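PDB 4QP0: endo-beta-mannanase from Rhizomucor miehei, which probably hydrolyses internal beta-1,4-mannosidic linkages at random in mannans, galactomannans and glucomannans as a secreted family 5 glycoside hydrolase. Local coordinates for residues D90-Q95 with I101-T106. Sequence-based numbering, arbitrary orientation.
Sequences DYIIQQ and IKLIFT
Leu103 reaches out from its strand and spreads its two methyls over neighbouring residues of the helix, Ile92 and Ile93. This is the helix-to-strand layer of a TIM barrel: helix 87-98 lies outside the barrel wall and leads through a short turn into strand 102-106, the two running roughly antiparallel, their local axes approaching to 9.1 Å with 146° between their directions. Leu103 CD2 meets Ile92 CG2 at 3.9 Å, and the two side chains cross at about a right angle. The other methyl, Leu103 CD1, comes up against the helix backbone itself, 3.8 Å from Ile93 CA, and also touches Ile93 CG1. Ile92 turns CG2 anti to its own backbone N (chi1 -72° for the CG1 branch), which brings that methyl to the leucine.

Two residues further along the strand, Phe105 points the same way and extends the patch. Ile93 meets it at the ring's edge, in the ring plane, the two side chains crossing at about a right angle. Ile93 CG1 lies 3.9 Å from Phe105 CZ, with Phe105 CE2 almost as near. The ring has Leu103 CB over one face, offset toward the rim, 4.2 Å above the plane. No hydrogen bond joins helix and strand here; the hold is entirely apolar, and all four touching residues are buried.

Outward from these contacts, strand 102-106 is flanked by parallel strands 51-55 and 167-171, and Leu103 also packs on Val52 while Phe105 touches Thr54 and Ile167. On the helix, Asp90 is tied by a salt bridge to Arg152 and a hydrogen bond to Tyr161, a residue that the side chain of Ile93 also touches. Alternation along the strand sends Ile104 and Thr106 to the other side, where Thr106 OG1 hydrogen-bonds Glu171 OE1.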
ATOM      1  N   ASP A  90      -8.886  12.645   8.490  1.00 29.44           N
ATOM      2  CA  ASP A  90      -9.716  13.713   7.930  1.00 28.65           C
ATOM      3  C   ASP A  90      -8.839  14.877   7.465  1.00 28.64           C
ATOM      4  O   ASP A  90      -9.027  15.416   6.382  1.00 27.29           O
ATOM      5  CB  ASP A  90     -10.738  14.223   8.963  1.00 28.71           C
ATOM      6  CG  ASP A  90     -11.862  13.212   9.280  1.00 29.26           C
ATOM      7  OD1 ASP A  90     -11.914  12.097   8.714  1.00 29.76           O
ATOM      8  OD2 ASP A  90     -12.720  13.551  10.115  1.00 29.89           O
ATOM      9  N   TYR A  91      -7.876  15.257   8.297  1.00 31.29           N
ATOM     10  CA  TYR A  91      -6.993  16.366   7.979  1.00 33.35           C
ATOM     11  C   TYR A  91      -6.064  16.023   6.820  1.00 34.37           C
ATOM     12  O   TYR A  91      -5.784  16.872   5.970  1.00 36.58           O
ATOM     13  CB  TYR A  91      -6.208  16.816   9.213  1.00 34.23           C
ATOM     14  CG  TYR A  91      -5.327  18.019   8.947  1.00 35.32           C
ATOM     15  CD1 TYR A  91      -5.862  19.310   8.893  1.00 35.74           C
ATOM     16  CD2 TYR A  91      -3.955  17.867   8.732  1.00 36.09           C
ATOM     17  CE1 TYR A  91      -5.053  20.413   8.640  1.00 34.90           C
ATOM     18  CE2 TYR A  91      -3.140  18.963   8.476  1.00 35.04           C
ATOM     19  CZ  TYR A  91      -3.690  20.227   8.435  1.00 35.00           C
ATOM     20  OH  TYR A  91      -2.872  21.302   8.183  1.00 35.11           O
ATOM     21  N   ILE A  92      -5.602  14.775   6.777  1.00 34.49           N
ATOM     22  CA  ILE A  92      -4.739  14.317   5.689  1.00 33.32           C
ATOM     23  C   ILE A  92      -5.470  14.396   4.347  1.00 32.64           C
ATOM     24  O   ILE A  92      -4.948  14.970   3.382  1.00 34.43           O
ATOM     25  CB  ILE A  92      -4.189  12.899   5.945  1.00 32.68           C
ATOM     26  CG1 ILE A  92      -3.144  12.942   7.061  1.00 32.20           C
ATOM     27  CG2 ILE A  92      -3.567  12.320   4.679  1.00 33.94           C
ATOM     28  CD1 ILE A  92      -2.853  11.591   7.686  1.00 33.01           C
ATOM     29  N   ILE A  93      -6.683  13.849   4.305  1.00 31.19           N
ATOM     30  CA  ILE A  93      -7.518  13.875   3.101  1.00 29.28           C
ATOM     31  C   ILE A  93      -7.771  15.302   2.627  1.00 28.87           C
ATOM     32  O   ILE A  93      -7.874  15.547   1.426  1.00 27.85           O
ATOM     33  CB  ILE A  93      -8.881  13.187   3.331  1.00 28.32           C
ATOM     34  CG1 ILE A  93      -8.700  11.760   3.864  1.00 28.63           C
ATOM     35  CG2 ILE A  93      -9.707  13.160   2.048  1.00 27.26           C
ATOM     36  CD1 ILE A  93      -9.998  11.117   4.314  1.00 27.94           C
ATOM     37  N   GLN A  94      -7.890  16.224   3.581  1.00 29.42           N
ATOM     38  CA  GLN A  94      -8.214  17.621   3.297  1.00 30.38           C
ATOM     39  C   GLN A  94      -7.047  18.310   2.588  1.00 30.41           C
ATOM     40  O   GLN A  94      -7.233  18.934   1.547  1.00 30.84           O
ATOM     41  CB  GLN A  94      -8.557  18.359   4.593  1.00 30.27           C
ATOM     42  CG  GLN A  94      -9.096  19.765   4.379  1.00 30.32           C
ATOM     43  CD  GLN A  94      -9.042  20.612   5.636  1.00 31.07           C
ATOM     44  OE1 GLN A  94     -10.047  21.204   6.036  1.00 31.39           O
ATOM     45  NE2 GLN A  94      -7.871  20.677   6.265  1.00 31.08           N
ATOM     46  N   GLN A  95      -5.856  18.171   3.166  1.00 31.43           N
ATOM     47  CA  GLN A  95      -4.639  18.742   2.607  1.00 33.29           C
ATOM     48  C   GLN A  95      -4.246  18.068   1.302  1.00 34.64           C
ATOM     49  O   GLN A  95      -3.673  18.719   0.413  1.00 34.79           O
ATOM     50  CB  GLN A  95      -3.486  18.664   3.613  1.00 33.68           C
ATOM     51  CG  GLN A  95      -3.683  19.507   4.863  1.00 33.23           C
ATOM     52  CD  GLN A  95      -4.198  20.897   4.559  1.00 33.08           C
ATOM     53  OE1 GLN A  95      -5.139  21.371   5.196  1.00 33.11           O
ATOM     54  NE2 GLN A  95      -3.593  21.554   3.573  1.00 34.57           N
ATOM     55  N   ILE A 101      -3.826  16.111  -4.810  1.00 39.08           N
ATOM     56  CA  ILE A 101      -3.077  14.881  -4.614  1.00 37.83           C
ATOM     57  C   ILE A 101      -4.033  13.783  -4.156  1.00 38.43           C
ATOM     58  O   ILE A 101      -5.007  14.046  -3.455  1.00 38.52           O
ATOM     59  CB  ILE A 101      -1.893  15.091  -3.648  1.00 36.27           C
ATOM     60  CG1 ILE A 101      -0.815  15.940  -4.342  1.00 36.97           C
ATOM     61  CG2 ILE A 101      -1.325  13.760  -3.183  1.00 35.86           C
ATOM     62  CD1 ILE A 101       0.365  16.321  -3.471  1.00 37.06           C
ATOM     63  N   LYS A 102      -3.752  12.561  -4.588  1.00 38.13           N
ATOM     64  CA  LYS A 102      -4.619  11.422  -4.361  1.00 36.67           C
ATOM     65  C   LYS A 102      -3.986  10.452  -3.347  1.00 36.39           C
ATOM     66  O   LYS A 102      -2.764  10.435  -3.178  1.00 36.56           O
ATOM     67  CB  LYS A 102      -4.893  10.748  -5.700  1.00 36.17           C
ATOM     68  CG  LYS A 102      -5.711  11.607  -6.654  1.00 36.87           C
ATOM     69  CD  LYS A 102      -7.042  10.949  -6.981  1.00 35.29           C
ATOM     70  CE  LYS A 102      -7.801  11.674  -8.083  1.00 36.30           C
ATOM     71  NZ  LYS A 102      -8.842  12.596  -7.543  1.00 36.82           N
ATOM     72  N   LEU A 103      -4.816   9.660  -2.670  1.00 33.42           N
ATOM     73  CA  LEU A 103      -4.346   8.839  -1.553  1.00 31.94           C
ATOM     74  C   LEU A 103      -4.645   7.364  -1.728  1.00 30.89           C
ATOM     75  O   LEU A 103      -5.772   7.002  -2.037  1.00 31.75           O
ATOM     76  CB  LEU A 103      -4.991   9.302  -0.245  1.00 31.64           C
ATOM     77  CG  LEU A 103      -4.612  10.645   0.373  1.00 31.89           C
ATOM     78  CD1 LEU A 103      -5.736  11.118   1.274  1.00 31.02           C
ATOM     79  CD2 LEU A 103      -3.312  10.551   1.158  1.00 32.43           C
ATOM     80  N   ILE A 104      -3.640   6.517  -1.517  1.00 29.94           N
ATOM     81  CA  ILE A 104      -3.854   5.067  -1.441  1.00 29.54           C
ATOM     82  C   ILE A 104      -3.780   4.651   0.028  1.00 29.54           C
ATOM     83  O   ILE A 104      -2.708   4.653   0.626  1.00 31.34           O
ATOM     84  CB  ILE A 104      -2.825   4.268  -2.283  1.00 28.47           C
ATOM     85  CG1 ILE A 104      -2.930   4.621  -3.777  1.00 28.03           C
ATOM     86  CG2 ILE A 104      -3.036   2.779  -2.114  1.00 27.62           C
ATOM     87  CD1 ILE A 104      -1.858   3.993  -4.643  1.00 26.11           C
ATOM     88  N   PHE A 105      -4.926   4.322   0.612  1.00 28.59           N
ATOM     89  CA  PHE A 105      -4.992   3.977   2.030  1.00 28.09           C
ATOM     90  C   PHE A 105      -4.873   2.481   2.233  1.00 27.71           C
ATOM     91  O   PHE A 105      -5.646   1.707   1.663  1.00 28.15           O
ATOM     92  CB  PHE A 105      -6.302   4.470   2.659  1.00 28.83           C
ATOM     93  CG  PHE A 105      -6.301   5.934   3.043  1.00 29.70           C
ATOM     94  CD1 PHE A 105      -5.282   6.474   3.830  1.00 30.77           C
ATOM     95  CD2 PHE A 105      -7.348   6.767   2.656  1.00 29.73           C
ATOM     96  CE1 PHE A 105      -5.294   7.821   4.188  1.00 30.92           C
ATOM     97  CE2 PHE A 105      -7.363   8.111   3.014  1.00 29.87           C
ATOM     98  CZ  PHE A 105      -6.337   8.635   3.780  1.00 30.00           C
ATOM     99  N   THR A 106      -3.901   2.072   3.043  1.00 27.21           N
ATOM    100  CA  THR A 106      -3.715   0.661   3.374  1.00 27.39           C
ATOM    101  C   THR A 106      -4.389   0.400   4.720  1.00 27.10           C
ATOM    102  O   THR A 106      -4.163   1.128   5.685  1.00 27.47           O
ATOM    103  CB  THR A 106      -2.215   0.295   3.401  1.00 27.46           C
ATOM    104  OG1 THR A 106      -1.592   0.738   2.185  1.00 28.20           O
ATOM    105  CG2 THR A 106      -2.011  -1.209   3.533  1.00 26.72           C
TER